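Local coordinates for beta-1,4-exocellulase (Thermobifida fusca, PDB 4B4H), which hydrolyses beta-1,4-glucosidic bonds of cellulose, probably from chain ends, through the family 6 catalytic domain described here, at residues E369-D374 against P399-W404; D61-A66 against W119-Y124; S196-S201 against Q267-A272; A32-A37 against G335-V340; D318-P323 against C327-A332. All blocks are in the same frame, centred on the assembly; numbering follows the deposited sequence. Where two conformers were deposited one is given.

Contact 1: E369-D374 against P399-W404; sequences EGKGFD and PISGHW
Ile-400, which carries the apolar half of this contact, also takes part in its shortest sound polar bond: its O accepts from His-403 N at 2.9 Å and closes a type II beta turn over Ser-401 and Gly-402. The turn's central carbonyl, Ser-401 O, is left facing the other segment, and the ammonium of Lys-371 comes to it, NZ to O 3.3 Å, a weak hydrogen bond. Lys-371 reaches this far because CG lies beside its backbone N (chi1 -63°) and the rest of the chain runs out fully extended. On the way its CD passes over Ile-400 CG2 at 3.6 Å, so methylene and methyl pack beside each other short of the ammonium. Ile-400 serves on a second side too, its CB standing 4.2 Å above the centre of the His-403 ring. Gly-402, with its positive phi, suits the turn: a CB there would jam against Ser-401 O. The side chain of Lys-371 lies about 4 Å from that of Asp-41, a predicted substrate-binding residue, so the contact borders the probable substrate path. Ser-358 makes backbone hydrogen bonds with Gly-402 and His-403. Both segments belong to the long irregular connection between strand 346-350 and helix 406-414, placing the pair at the surface, with no helix or strand in the chain between them.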
# COMPACT_ATOMS: atom_id res chain seq x y z
N GLU A 369 -17.38 -8.03 -14.12
CA GLU A 369 -16.40 -8.57 -13.18
C GLU A 369 -16.62 -8.13 -11.73
O GLU A 369 -15.78 -8.39 -10.85
CB GLU A 369 -14.98 -8.25 -13.66
CG GLU A 369 -14.62 -8.86 -15.01
CD GLU A 369 -14.74 -10.37 -15.04
OE1 GLU A 369 -14.02 -11.05 -14.27
OE2 GLU A 369 -15.55 -10.89 -15.84
N GLY A 370 -17.75 -7.48 -11.49
CA GLY A 370 -18.20 -7.13 -10.15
C GLY A 370 -17.40 -6.02 -9.50
O GLY A 370 -16.78 -6.23 -8.46
N LYS A 371 -17.41 -4.84 -10.10
CA LYS A 371 -16.68 -3.70 -9.54
C LYS A 371 -17.57 -2.46 -9.40
O LYS A 371 -17.75 -1.69 -10.35
CB LYS A 371 -15.41 -3.41 -10.35
CG LYS A 371 -14.41 -4.55 -10.30
CD LYS A 371 -13.08 -4.15 -10.89
CE LYS A 371 -12.05 -5.25 -10.72
NZ LYS A 371 -10.69 -4.70 -11.02
N GLY A 372 -18.11 -2.28 -8.19
CA GLY A 372 -19.05 -1.20 -7.90
C GLY A 372 -18.43 0.18 -7.90
O GLY A 372 -17.26 0.35 -7.56
N PHE A 373 -19.22 1.17 -8.29
CA PHE A 373 -18.77 2.55 -8.35
C PHE A 373 -18.48 3.11 -6.95
O PHE A 373 -19.37 3.19 -6.11
CB PHE A 373 -19.83 3.39 -9.08
CG PHE A 373 -19.54 4.86 -9.15
CD1 PHE A 373 -18.26 5.34 -9.42
CD2 PHE A 373 -20.58 5.79 -8.98
CE1 PHE A 373 -18.01 6.70 -9.50
CE2 PHE A 373 -20.34 7.14 -9.06
CZ PHE A 373 -19.06 7.60 -9.32
N ASP A 374 -17.22 3.47 -6.70
CA ASP A 374 -16.81 4.04 -5.42
C ASP A 374 -16.62 5.53 -5.61
O ASP A 374 -15.75 5.95 -6.38
CB ASP A 374 -15.51 3.37 -4.94
CG ASP A 374 -15.15 3.72 -3.49
OD1 ASP A 374 -15.23 4.90 -3.09
OD2 ASP A 374 -14.73 2.79 -2.75
N PRO A 399 -10.41 4.88 -15.80
CA PRO A 399 -11.00 3.58 -16.09
C PRO A 399 -11.21 2.73 -14.83
O PRO A 399 -10.91 3.19 -13.72
CB PRO A 399 -9.99 2.94 -17.04
CG PRO A 399 -8.67 3.54 -16.65
CD PRO A 399 -8.94 4.88 -16.03
N ILE A 400 -11.75 1.52 -14.99
CA ILE A 400 -11.86 0.56 -13.89
C ILE A 400 -10.48 0.30 -13.27
O ILE A 400 -9.44 0.36 -13.95
CB ILE A 400 -12.58 -0.71 -14.36
CG1 ILE A 400 -14.10 -0.51 -14.22
CG2 ILE A 400 -12.12 -1.97 -13.62
CD1 ILE A 400 -14.94 -1.63 -14.79
N SER A 401 -10.49 0.05 -11.96
CA SER A 401 -9.27 -0.22 -11.21
C SER A 401 -8.40 -1.26 -11.92
O SER A 401 -8.90 -2.30 -12.34
CB SER A 401 -9.63 -0.68 -9.79
OG SER A 401 -8.51 -1.27 -9.14
N GLY A 402 -7.12 -0.95 -12.06
CA GLY A 402 -6.15 -1.82 -12.73
C GLY A 402 -6.03 -1.62 -14.23
O GLY A 402 -5.07 -2.09 -14.83
N HIS A 403 -7.02 -0.95 -14.84
CA HIS A 403 -6.99 -0.65 -16.27
C HIS A 403 -6.06 0.49 -16.52
O HIS A 403 -5.89 1.34 -15.66
CB HIS A 403 -8.39 -0.29 -16.76
CG HIS A 403 -9.28 -1.48 -16.99
ND1 HIS A 403 -10.20 -1.51 -17.97
CD2 HIS A 403 -9.36 -2.72 -16.35
CE1 HIS A 403 -10.85 -2.70 -17.95
NE2 HIS A 403 -10.33 -3.44 -16.96
N TRP A 404 -5.45 0.52 -17.69
CA TRP A 404 -4.47 1.54 -18.00
C TRP A 404 -5.05 2.94 -18.02
O TRP A 404 -6.08 3.17 -18.65
CB TRP A 404 -3.77 1.23 -19.32
CG TRP A 404 -2.51 2.03 -19.43
CD1 TRP A 404 -2.27 3.12 -20.25
CD2 TRP A 404 -1.30 1.87 -18.62
NE1 TRP A 404 -1.01 3.62 -20.03
CE2 TRP A 404 -0.38 2.92 -19.07
CE3 TRP A 404 -0.90 1.00 -17.61
CZ2 TRP A 404 0.89 3.05 -18.53
CZ3 TRP A 404 0.38 1.14 -17.08
CH2 TRP A 404 1.25 2.14 -17.53

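Contact 2: D61-A66 against W119-Y124; sequences DHLEEA and WDFADY
Leu-63 sits over one face of the Phe-121 ring, the two side chains crossing obliquely: Leu-63 CB stands 3.6 Å from the ring centroid, only 10° off the normal, a CH-pi contact over the centre of the face. CG of the leucine turns to the side of its backbone N (chi1 -65°), which carries CD1 across the same face to Phe-121 CD1 at 3.6 Å. Two carbons of one side chain thus cover the ring from its centre to the CD1 side of the rim. Leu-63 also touches Ile-77 of strand 75-81 and Ile-129 of strand 127-133. Those two parallel strands are joined through helix 103-121 in a beta-alpha-beta crossover, and helix 59-70 packs beside that helix on the barrel-like alpha/beta core of family 6. Next in sequence, Glu-64 meets the outer end of the ring. Its CG lies in the ring plane, at the edge, 3.8 Å from Phe-121 CZ, while its backbone N comes obliquely to Phe-121 CE2 at 3.7 Å. Its carboxylate, turned 67° against the ring, goes to a salt bridge with Arg-60. Were Phe-121 an alanine, Leu-63 CB and CD1 would probably lose the ring they cover, opening a gap between the helices. Phe-121 O accepts from Tyr-124 N at 3.1 Å, closing a type I turn, and both aromatic side chains touch Val-67.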
# COMPACT_ATOMS: atom_id res chain seq x y z
N ASP A 61 2.74 -18.31 -14.19
CA ASP A 61 3.35 -17.56 -15.31
C ASP A 61 4.34 -16.48 -14.87
O ASP A 61 5.45 -16.41 -15.41
CB ASP A 61 2.27 -16.91 -16.20
CG ASP A 61 1.61 -17.89 -17.15
OD1 ASP A 61 2.27 -18.86 -17.59
OD2 ASP A 61 0.42 -17.67 -17.47
N HIS A 62 3.96 -15.64 -13.90
CA HIS A 62 4.89 -14.62 -13.39
C HIS A 62 6.07 -15.21 -12.66
O HIS A 62 7.17 -14.67 -12.72
CB HIS A 62 4.20 -13.64 -12.44
CG HIS A 62 3.31 -12.64 -13.13
ND1 HIS A 62 3.81 -11.59 -13.83
CD2 HIS A 62 1.92 -12.53 -13.21
CE1 HIS A 62 2.79 -10.85 -14.32
NE2 HIS A 62 1.64 -11.44 -13.95
N LEU A 63 5.85 -16.30 -11.94
CA LEU A 63 6.94 -16.92 -11.19
C LEU A 63 7.99 -17.57 -12.08
O LEU A 63 9.20 -17.45 -11.83
CB LEU A 63 6.39 -17.90 -10.15
CG LEU A 63 5.54 -17.26 -9.05
CD1 LEU A 63 5.00 -18.37 -8.16
CD2 LEU A 63 6.33 -16.24 -8.24
N GLU A 64 7.53 -18.24 -13.13
CA GLU A 64 8.38 -18.77 -14.20
C GLU A 64 9.21 -17.67 -14.85
O GLU A 64 10.40 -17.86 -15.11
CB GLU A 64 7.54 -19.51 -15.25
CG GLU A 64 7.00 -20.84 -14.73
CD GLU A 64 6.37 -21.70 -15.81
OE1 GLU A 64 5.98 -21.17 -16.87
OE2 GLU A 64 6.26 -22.93 -15.59
N GLU A 65 8.58 -16.53 -15.12
CA GLU A 65 9.30 -15.39 -15.69
C GLU A 65 10.35 -14.87 -14.71
O GLU A 65 11.49 -14.56 -15.11
CB GLU A 65 8.32 -14.30 -16.14
CG GLU A 65 8.96 -13.03 -16.72
CD GLU A 65 9.69 -13.25 -18.05
OE1 GLU A 65 9.67 -14.37 -18.59
OE2 GLU A 65 10.29 -12.27 -18.57
N ALA A 66 10.00 -14.79 -13.43
CA ALA A 66 10.97 -14.37 -12.41
C ALA A 66 12.21 -15.28 -12.36
O ALA A 66 13.35 -14.81 -12.22
CB ALA A 66 10.32 -14.26 -11.04
N TRP A 119 4.72 -23.13 -3.16
CA TRP A 119 5.44 -24.31 -2.72
C TRP A 119 6.23 -24.90 -3.85
O TRP A 119 7.38 -25.25 -3.66
CB TRP A 119 4.49 -25.34 -2.12
CG TRP A 119 4.37 -25.26 -0.63
CD1 TRP A 119 3.25 -24.92 0.12
CD2 TRP A 119 5.42 -25.55 0.36
NE1 TRP A 119 3.52 -24.96 1.47
CE2 TRP A 119 4.81 -25.33 1.68
CE3 TRP A 119 6.76 -25.93 0.29
CZ2 TRP A 119 5.52 -25.50 2.85
CZ3 TRP A 119 7.46 -26.12 1.48
CH2 TRP A 119 6.86 -25.90 2.73
N ASP A 120 5.64 -25.02 -5.04
CA ASP A 120 6.37 -25.58 -6.17
C ASP A 120 7.69 -24.85 -6.32
O ASP A 120 8.76 -25.47 -6.40
CB ASP A 120 5.59 -25.43 -7.48
CG ASP A 120 4.34 -26.28 -7.52
OD1 ASP A 120 4.28 -27.33 -6.84
OD2 ASP A 120 3.40 -25.89 -8.24
N PHE A 121 7.61 -23.52 -6.30
CA PHE A 121 8.77 -22.68 -6.55
C PHE A 121 9.82 -22.62 -5.44
O PHE A 121 10.91 -22.09 -5.64
CB PHE A 121 8.30 -21.30 -7.04
CG PHE A 121 7.71 -21.33 -8.43
CD1 PHE A 121 6.37 -21.67 -8.63
CD2 PHE A 121 8.51 -21.09 -9.54
CE1 PHE A 121 5.83 -21.73 -9.92
CE2 PHE A 121 7.98 -21.15 -10.83
CZ PHE A 121 6.64 -21.46 -11.02
N ALA A 122 9.52 -23.21 -4.28
CA ALA A 122 10.45 -23.26 -3.16
C ALA A 122 11.71 -24.04 -3.52
O ALA A 122 12.75 -23.87 -2.88
CB ALA A 122 9.78 -23.89 -1.94
N ASP A 123 11.60 -24.87 -4.55
CA ASP A 123 12.71 -25.68 -5.05
C ASP A 123 13.84 -24.86 -5.66
O ASP A 123 14.96 -25.35 -5.81
CB ASP A 123 12.20 -26.76 -6.03
CG ASP A 123 11.68 -26.19 -7.35
OD1 ASP A 123 11.27 -25.01 -7.42
OD2 ASP A 123 11.67 -26.96 -8.33
N TYR A 124 13.54 -23.62 -6.03
CA TYR A 124 14.56 -22.71 -6.51
C TYR A 124 15.00 -21.75 -5.41
O TYR A 124 14.27 -20.82 -5.06
CB TYR A 124 14.09 -21.95 -7.76
CG TYR A 124 15.10 -20.94 -8.27
CD1 TYR A 124 16.47 -21.22 -8.27
CD2 TYR A 124 14.68 -19.71 -8.76
CE1 TYR A 124 17.39 -20.29 -8.72
CE2 TYR A 124 15.59 -18.77 -9.22
CZ TYR A 124 16.94 -19.07 -9.20
OH TYR A 124 17.86 -18.15 -9.66

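Contact 3: S196-S201 against Q267-A272; sequences SNFGPS and QDLRQA
Phe-198 and Leu-269 mark the nearest approach of the two backbones, their CA atoms 7.8 Å apart, where the first turn of helix 198-209 faces the middle of helix 262-276. Phe-198 spans the distance with its ring. Its CG stands opposite the backbone N (chi1 -179°), so the ring projects outward and drives its far end into the neighbouring helix. Phe-198 CZ comes within 3.4 Å of Leu-269 CA, a tight fit of ring against main chain, and Asp-268 C and Leu-269 N lie at the ring edge, in its plane. The leucine side chain closes one face: Leu-269 CD1 is 4.2 Å from the centroid of the Phe-198 ring, 27° off the normal, a CH-pi contact. Ala-272, one turn further on, brings its CB obliquely to Phe-198 CE1 at 3.6 Å. The helices are successive outer helices of the alpha/beta barrel, one leading to strand 221-224 and the other to strand 283-287, and Leu-269 also reaches Met-284 on the latter. Of the Asp-268 side chain CB is the atom nearest the ring, 4.2 Å from Phe-198 CZ, and the carboxylate turns to the hydroxyl of Tyr-259. At the start of helix 198-209, Asn-197 occupies the N-cap position without a capping bond from its side chain. Its main-chain O is instead held twice by Ser-201, by N at 2.9 Å and by OG at 2.8 Å, from opposite faces of the carbonyl plane, so the serine hydroxyl donates back to the residue at the helix start.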
# COMPACT_ATOMS: atom_id res chain seq x y z
N SER A 196 -4.23 8.03 19.41
CA SER A 196 -5.41 7.20 19.68
C SER A 196 -5.54 5.92 18.86
O SER A 196 -6.26 5.00 19.25
CB SER A 196 -6.70 8.01 19.57
OG SER A 196 -6.76 8.76 18.37
N ASN A 197 -4.86 5.84 17.71
CA ASN A 197 -4.96 4.64 16.87
C ASN A 197 -3.66 3.90 16.56
O ASN A 197 -3.69 2.75 16.12
CB ASN A 197 -5.77 4.91 15.58
CG ASN A 197 -5.27 6.11 14.81
OD1 ASN A 197 -4.11 6.48 14.89
ND2 ASN A 197 -6.17 6.71 14.02
N PHE A 198 -2.52 4.53 16.83
CA PHE A 198 -1.20 3.92 16.60
C PHE A 198 -1.02 2.65 17.45
O PHE A 198 -0.86 1.55 16.91
CB PHE A 198 -0.10 4.96 16.86
CG PHE A 198 1.30 4.46 16.64
CD1 PHE A 198 1.97 3.74 17.63
CD2 PHE A 198 1.98 4.76 15.46
CE1 PHE A 198 3.27 3.30 17.44
CE2 PHE A 198 3.28 4.31 15.26
CZ PHE A 198 3.92 3.59 16.25
N GLY A 199 -1.07 2.80 18.77
CA GLY A 199 -1.01 1.66 19.69
C GLY A 199 -2.07 0.59 19.41
O GLY A 199 -1.74 -0.61 19.33
N PRO A 200 -3.34 1.00 19.24
CA PRO A 200 -4.41 0.05 18.91
C PRO A 200 -4.17 -0.76 17.62
O PRO A 200 -4.50 -1.95 17.57
CB PRO A 200 -5.63 0.97 18.77
CG PRO A 200 -5.34 2.08 19.72
CD PRO A 200 -3.87 2.33 19.58
N SER A 201 -3.59 -0.12 16.60
CA SER A 201 -3.21 -0.82 15.38
C SER A 201 -2.13 -1.86 15.68
O SER A 201 -2.21 -2.99 15.19
CB SER A 201 -2.71 0.17 14.32
OG SER A 201 -3.75 1.04 13.91
N GLN A 267 9.37 3.86 11.20
CA GLN A 267 10.46 3.66 12.17
C GLN A 267 9.95 3.54 13.60
O GLN A 267 10.36 2.64 14.33
CB GLN A 267 11.56 4.70 12.04
CG GLN A 267 12.40 4.53 10.78
CD GLN A 267 13.46 5.61 10.65
OE1 GLN A 267 13.25 6.74 11.10
NE2 GLN A 267 14.59 5.27 10.05
N ASP A 268 9.03 4.43 13.98
CA ASP A 268 8.37 4.33 15.28
C ASP A 268 7.53 3.06 15.39
O ASP A 268 7.60 2.36 16.38
CB ASP A 268 7.51 5.57 15.56
CG ASP A 268 8.31 6.71 16.19
OD1 ASP A 268 9.55 6.59 16.31
OD2 ASP A 268 7.71 7.72 16.57
N LEU A 269 6.75 2.76 14.34
CA LEU A 269 5.92 1.56 14.32
C LEU A 269 6.78 0.30 14.51
O LEU A 269 6.40 -0.59 15.29
CB LEU A 269 5.10 1.50 13.03
CG LEU A 269 3.99 0.45 12.88
CD1 LEU A 269 2.75 0.80 13.71
CD2 LEU A 269 3.63 0.31 11.41
N ARG A 270 7.93 0.26 13.84
CA ARG A 270 8.85 -0.89 13.91
C ARG A 270 9.24 -1.18 15.36
O ARG A 270 9.20 -2.34 15.80
CB ARG A 270 10.10 -0.65 13.05
CG ARG A 270 10.97 -1.89 12.95
CD ARG A 270 12.31 -1.59 12.30
NE ARG A 270 13.14 -2.79 12.34
CZ ARG A 270 13.90 -3.15 13.37
NH1 ARG A 270 13.94 -2.40 14.47
NH2 ARG A 270 14.61 -4.27 13.30
N GLN A 271 9.59 -0.13 16.10
CA GLN A 271 9.92 -0.24 17.52
C GLN A 271 8.74 -0.67 18.37
O GLN A 271 8.86 -1.57 19.20
CB GLN A 271 10.55 1.07 18.05
CG GLN A 271 11.99 1.32 17.58
CD GLN A 271 12.84 0.06 17.50
OE1 GLN A 271 12.87 -0.75 18.44
NE2 GLN A 271 13.52 -0.11 16.38
N ALA A 272 7.58 -0.05 18.15
CA ALA A 272 6.35 -0.44 18.84
C ALA A 272 6.04 -1.92 18.65
O ALA A 272 5.69 -2.62 19.60
CB ALA A 272 5.18 0.42 18.40

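Contact 4: A32-A37 against G335-V340; sequences ANESTA and GERPTV
Glu-34 sets its OE1 against the aliphatic stem of Arg-337, 3.4 Å from CG, and not against the charged head. The glutamate chain is bent at chi2 (-51°), which swings the carboxylate over the arginine stem and brings the same OE1 to 3.6 Å from Pro-338 CD. Arg-337 curls in turn, chi2 at 61° and chi3 at 80°, carrying its guanidinium back to its own segment, where NH1 donates to Gly-335 O at 2.9 Å from above the carbonyl plane. Glu-34 OE1 and Arg-337 NE therefore remain 5.7 Å apart, with carboxylate and guanidinium planes nearly perpendicular. The segment 32-37 leads into strand 38-40, whereas residues 339-340 pair antiparallel with strand 346-350; the contact thus joins the two ends of the run of parallel strands, consistent with the open seam of the family 6 barrel. Water 1 donates to both Glu-34 OE1, at 3.0 Å, and Pro-338 O, at 2.9 Å. A leucine in place of Glu-34 would probably leave that water without one of its acceptors and break the polar link to Pro-338. Trp-351 touches Glu-34, Arg-337 and Pro-338, and Arg-337 NH2 donates to Pro-418 O.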
# COMPACT_ATOMS: atom_id res chain seq x y z
N ALA A 32 10.09 1.84 -17.70
CA ALA A 32 9.47 0.55 -18.03
C ALA A 32 10.24 -0.66 -17.52
O ALA A 32 9.70 -1.77 -17.52
CB ALA A 32 9.21 0.44 -19.52
N ASN A 33 11.49 -0.46 -17.08
CA ASN A 33 12.34 -1.50 -16.52
C ASN A 33 12.32 -1.53 -14.99
O ASN A 33 13.19 -2.15 -14.37
CB ASN A 33 13.79 -1.32 -17.00
CG ASN A 33 13.93 -1.40 -18.50
OD1 ASN A 33 14.34 -0.43 -19.15
ND2 ASN A 33 13.61 -2.55 -19.07
N GLU A 34 11.37 -0.82 -14.38
CA GLU A 34 11.28 -0.81 -12.93
C GLU A 34 10.46 -2.00 -12.48
O GLU A 34 9.62 -2.49 -13.23
CB GLU A 34 10.68 0.51 -12.43
CG GLU A 34 11.56 1.72 -12.71
CD GLU A 34 13.00 1.53 -12.25
OE1 GLU A 34 13.24 1.18 -11.07
OE2 GLU A 34 13.91 1.74 -13.08
N SER A 35 10.75 -2.48 -11.27
CA SER A 35 10.02 -3.59 -10.64
C SER A 35 8.70 -3.13 -10.01
O SER A 35 8.66 -2.18 -9.23
CB SER A 35 10.89 -4.25 -9.57
OG SER A 35 10.24 -5.37 -9.00
N THR A 36 7.62 -3.86 -10.34
CA THR A 36 6.27 -3.61 -9.78
C THR A 36 5.72 -4.94 -9.26
O THR A 36 6.07 -6.01 -9.76
CB THR A 36 5.28 -2.94 -10.79
OG1 THR A 36 5.12 -3.75 -11.97
CG2 THR A 36 5.79 -1.55 -11.22
N ALA A 37 4.85 -4.86 -8.25
CA ALA A 37 4.28 -6.06 -7.67
C ALA A 37 3.21 -6.65 -8.58
O ALA A 37 2.57 -5.93 -9.34
CB ALA A 37 3.71 -5.74 -6.29
N GLY A 335 7.49 8.29 -7.45
CA GLY A 335 8.42 8.47 -6.35
C GLY A 335 9.80 7.92 -6.61
O GLY A 335 10.14 7.54 -7.74
N GLU A 336 10.61 7.90 -5.55
CA GLU A 336 11.92 7.26 -5.57
C GLU A 336 11.80 5.85 -6.13
O GLU A 336 10.85 5.11 -5.81
CB GLU A 336 12.55 7.21 -4.17
CG GLU A 336 14.04 6.90 -4.17
CD GLU A 336 14.68 7.09 -2.80
OE1 GLU A 336 14.07 7.79 -1.96
OE2 GLU A 336 15.80 6.55 -2.57
N ARG A 337 12.75 5.48 -6.98
CA ARG A 337 12.75 4.17 -7.57
C ARG A 337 13.10 3.09 -6.54
O ARG A 337 13.73 3.38 -5.51
CB ARG A 337 13.69 4.13 -8.80
CG ARG A 337 12.97 4.40 -10.12
CD ARG A 337 12.30 5.77 -10.20
NE ARG A 337 13.26 6.83 -10.51
CZ ARG A 337 13.05 8.13 -10.34
NH1 ARG A 337 11.93 8.60 -9.79
NH2 ARG A 337 14.02 8.97 -10.69
N PRO A 338 12.63 1.86 -6.77
CA PRO A 338 12.88 0.78 -5.82
C PRO A 338 14.35 0.64 -5.40
O PRO A 338 15.23 0.59 -6.25
CB PRO A 338 12.39 -0.44 -6.59
CG PRO A 338 11.23 0.11 -7.38
CD PRO A 338 11.72 1.45 -7.85
N THR A 339 14.58 0.68 -4.10
CA THR A 339 15.94 0.78 -3.56
C THR A 339 16.06 0.07 -2.22
O THR A 339 15.09 0.02 -1.43
CB THR A 339 16.39 2.25 -3.44
OG1 THR A 339 17.81 2.29 -3.21
CG2 THR A 339 15.71 2.96 -2.30
N VAL A 340 17.24 -0.49 -1.96
CA VAL A 340 17.48 -1.44 -0.88
C VAL A 340 18.02 -0.75 0.37
O VAL A 340 18.94 0.07 0.28
CB VAL A 340 18.46 -2.54 -1.35
CG1 VAL A 340 18.72 -3.55 -0.24
CG2 VAL A 340 17.93 -3.22 -2.60
O HOH W 1 15.55 0.64 -9.17

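Contact 5: D318-P323 against C327-A332; sequences DRRIHP and CNQAGA
Beside the predicted substrate-binding residue Asn-228, Arg-320 and Gln-329 meet at the wall of the probable active site. Gln-329 OE1 rests on the arginine stem, 3.3 Å from CG, the two side chains crossing at about a right angle. The arginine head is fixed by Asp-318 in a side-on, two-nitrogen salt bridge: NE gives to OD1 at 2.9 Å on its syn lone pair, and NH2 to OD2 at 2.8 Å, with both oxygens in the guanidinium plane. Asp-318 OD1 also takes the backbone N of Arg-320, at 3.2 Å on the anti side, so one oxygen carries two bonds. The bend at chi2 of Gln-329 (-63°) folds its amide back, and NE2 donates to Cys-327 O at 3.0 Å and to Ser-392 O. Its OE1 accepts from water 4, at 2.7 Å, which in turn takes Ile-321 N. At the outer end, Arg-319 NH2 makes a weak bond to Gly-331 O, 3.3 Å, and water 3 links the same nitrogen to Ala-330 O. Gly-331 belongs to a type II turn, and a CB there would run into Arg-319 NH2. Cys-327 is tied to Cys-377 by a disulfide, and Asn-328 N binds Asp-359, the predicted proton acceptor. The bond from Arg-320 N to Asp-318 OD1 makes an Asx turn, with the salt bridge added to it, in a loop that probably lines the family 6 active site.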
# COMPACT_ATOMS: atom_id res chain seq x y z
N ASP A 318 3.45 16.51 -0.28
CA ASP A 318 2.15 15.86 -0.41
C ASP A 318 1.11 16.97 -0.45
O ASP A 318 0.81 17.57 0.59
CB ASP A 318 1.91 14.93 0.78
CG ASP A 318 0.60 14.14 0.70
OD1 ASP A 318 -0.28 14.45 -0.14
OD2 ASP A 318 0.47 13.20 1.50
N ARG A 319 0.58 17.24 -1.65
CA ARG A 319 -0.33 18.37 -1.88
C ARG A 319 -1.81 18.00 -1.81
O ARG A 319 -2.68 18.80 -2.17
CB ARG A 319 -0.04 19.04 -3.21
CG ARG A 319 1.38 19.56 -3.33
CD ARG A 319 1.49 20.52 -4.51
NE ARG A 319 0.98 19.92 -5.74
CZ ARG A 319 1.71 19.20 -6.59
NH1 ARG A 319 3.01 19.03 -6.37
NH2 ARG A 319 1.16 18.69 -7.68
N ARG A 320 -2.12 16.81 -1.32
CA ARG A 320 -3.52 16.39 -1.28
C ARG A 320 -4.37 17.29 -0.38
O ARG A 320 -3.87 17.99 0.48
CB ARG A 320 -3.60 14.96 -0.81
CG ARG A 320 -3.16 13.96 -1.85
CD ARG A 320 -3.27 12.56 -1.29
NE ARG A 320 -2.26 12.30 -0.27
CZ ARG A 320 -2.22 11.19 0.47
NH1 ARG A 320 -3.16 10.26 0.34
NH2 ARG A 320 -1.24 11.03 1.35
N ILE A 321 -5.69 17.23 -0.57
CA ILE A 321 -6.58 18.03 0.28
C ILE A 321 -6.62 17.44 1.70
O ILE A 321 -6.68 18.18 2.68
CB ILE A 321 -8.01 18.16 -0.32
CG1 ILE A 321 -7.93 18.86 -1.69
CG2 ILE A 321 -8.94 18.91 0.63
CD1 ILE A 321 -9.22 18.88 -2.49
N HIS A 322 -6.57 16.12 1.78
CA HIS A 322 -6.71 15.39 3.02
C HIS A 322 -6.03 14.06 2.86
O HIS A 322 -6.08 13.49 1.77
CB HIS A 322 -8.19 15.13 3.27
CG HIS A 322 -8.49 14.58 4.63
ND1 HIS A 322 -8.47 13.27 4.90
CD2 HIS A 322 -8.86 15.22 5.81
CE1 HIS A 322 -8.78 13.07 6.19
NE2 HIS A 322 -9.03 14.26 6.74
N PRO A 323 -5.38 13.54 3.92
CA PRO A 323 -4.66 12.26 3.75
C PRO A 323 -5.54 11.04 3.46
O PRO A 323 -5.04 10.04 2.98
CB PRO A 323 -3.86 12.10 5.06
CG PRO A 323 -4.54 12.98 6.04
CD PRO A 323 -5.20 14.10 5.28
N CYS A 327 -7.72 7.96 -4.10
CA CYS A 327 -8.03 7.52 -5.47
C CYS A 327 -7.50 8.45 -6.55
O CYS A 327 -7.89 9.62 -6.61
CB CYS A 327 -9.53 7.26 -5.70
SG CYS A 327 -9.81 6.48 -7.29
N ASN A 328 -6.67 7.89 -7.42
CA ASN A 328 -6.11 8.59 -8.59
C ASN A 328 -5.78 10.06 -8.34
O ASN A 328 -6.35 10.96 -8.98
CB ASN A 328 -7.08 8.45 -9.80
CG ASN A 328 -7.28 7.00 -10.24
OD1 ASN A 328 -6.36 6.21 -10.23
ND2 ASN A 328 -8.52 6.66 -10.60
N GLN A 329 -4.89 10.31 -7.39
CA GLN A 329 -4.73 11.65 -6.83
C GLN A 329 -4.10 12.67 -7.78
O GLN A 329 -2.99 12.48 -8.29
CB GLN A 329 -4.00 11.57 -5.48
CG GLN A 329 -4.89 11.06 -4.36
CD GLN A 329 -6.05 12.01 -4.11
OE1 GLN A 329 -5.84 13.13 -3.60
NE2 GLN A 329 -7.27 11.59 -4.46
N ALA A 330 -4.83 13.77 -8.02
CA ALA A 330 -4.42 14.83 -8.95
C ALA A 330 -3.03 15.38 -8.65
O ALA A 330 -2.74 15.75 -7.52
CB ALA A 330 -5.46 15.96 -8.97
N GLY A 331 -2.19 15.44 -9.69
CA GLY A 331 -0.88 16.06 -9.54
C GLY A 331 0.20 15.19 -8.95
O GLY A 331 1.34 15.63 -8.83
N ALA A 332 -0.12 13.94 -8.61
CA ALA A 332 0.87 13.06 -8.01
C ALA A 332 2.02 12.79 -8.99
O ALA A 332 1.87 12.92 -10.21
CB ALA A 332 0.22 11.77 -7.55
O HOH W 2 3.25 16.81 -7.76
O HOH W 3 -1.73 18.46 -7.12
O HOH W 4 -6.47 15.50 -2.41

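In the fold
Contact 1 lies at the surface; the others are partly buried. Contacts 2 and 3 are helix-on-helix packing around the barrel, each centred on a phenylalanine ring and an opposing leucine, without hydrogen bonds across; their centres lie 35 Å apart. Contacts 1, 4 and 5 join irregular loops through polar groups: contact 1 by a weak lysine bond, contact 4 by a water-bridged carboxylate, and contact 5 by arginines, waters and carbonyls. Contacts 1 and 5 both border predicted substrate-binding residues, with nearest atoms about 5 Å apart, whereas contact 2 lies away from the annotated sites. Contact 4 spans almost the whole chain, enclosing contacts 2, 3 and 5 in sequence, and adjoins contact 5 there.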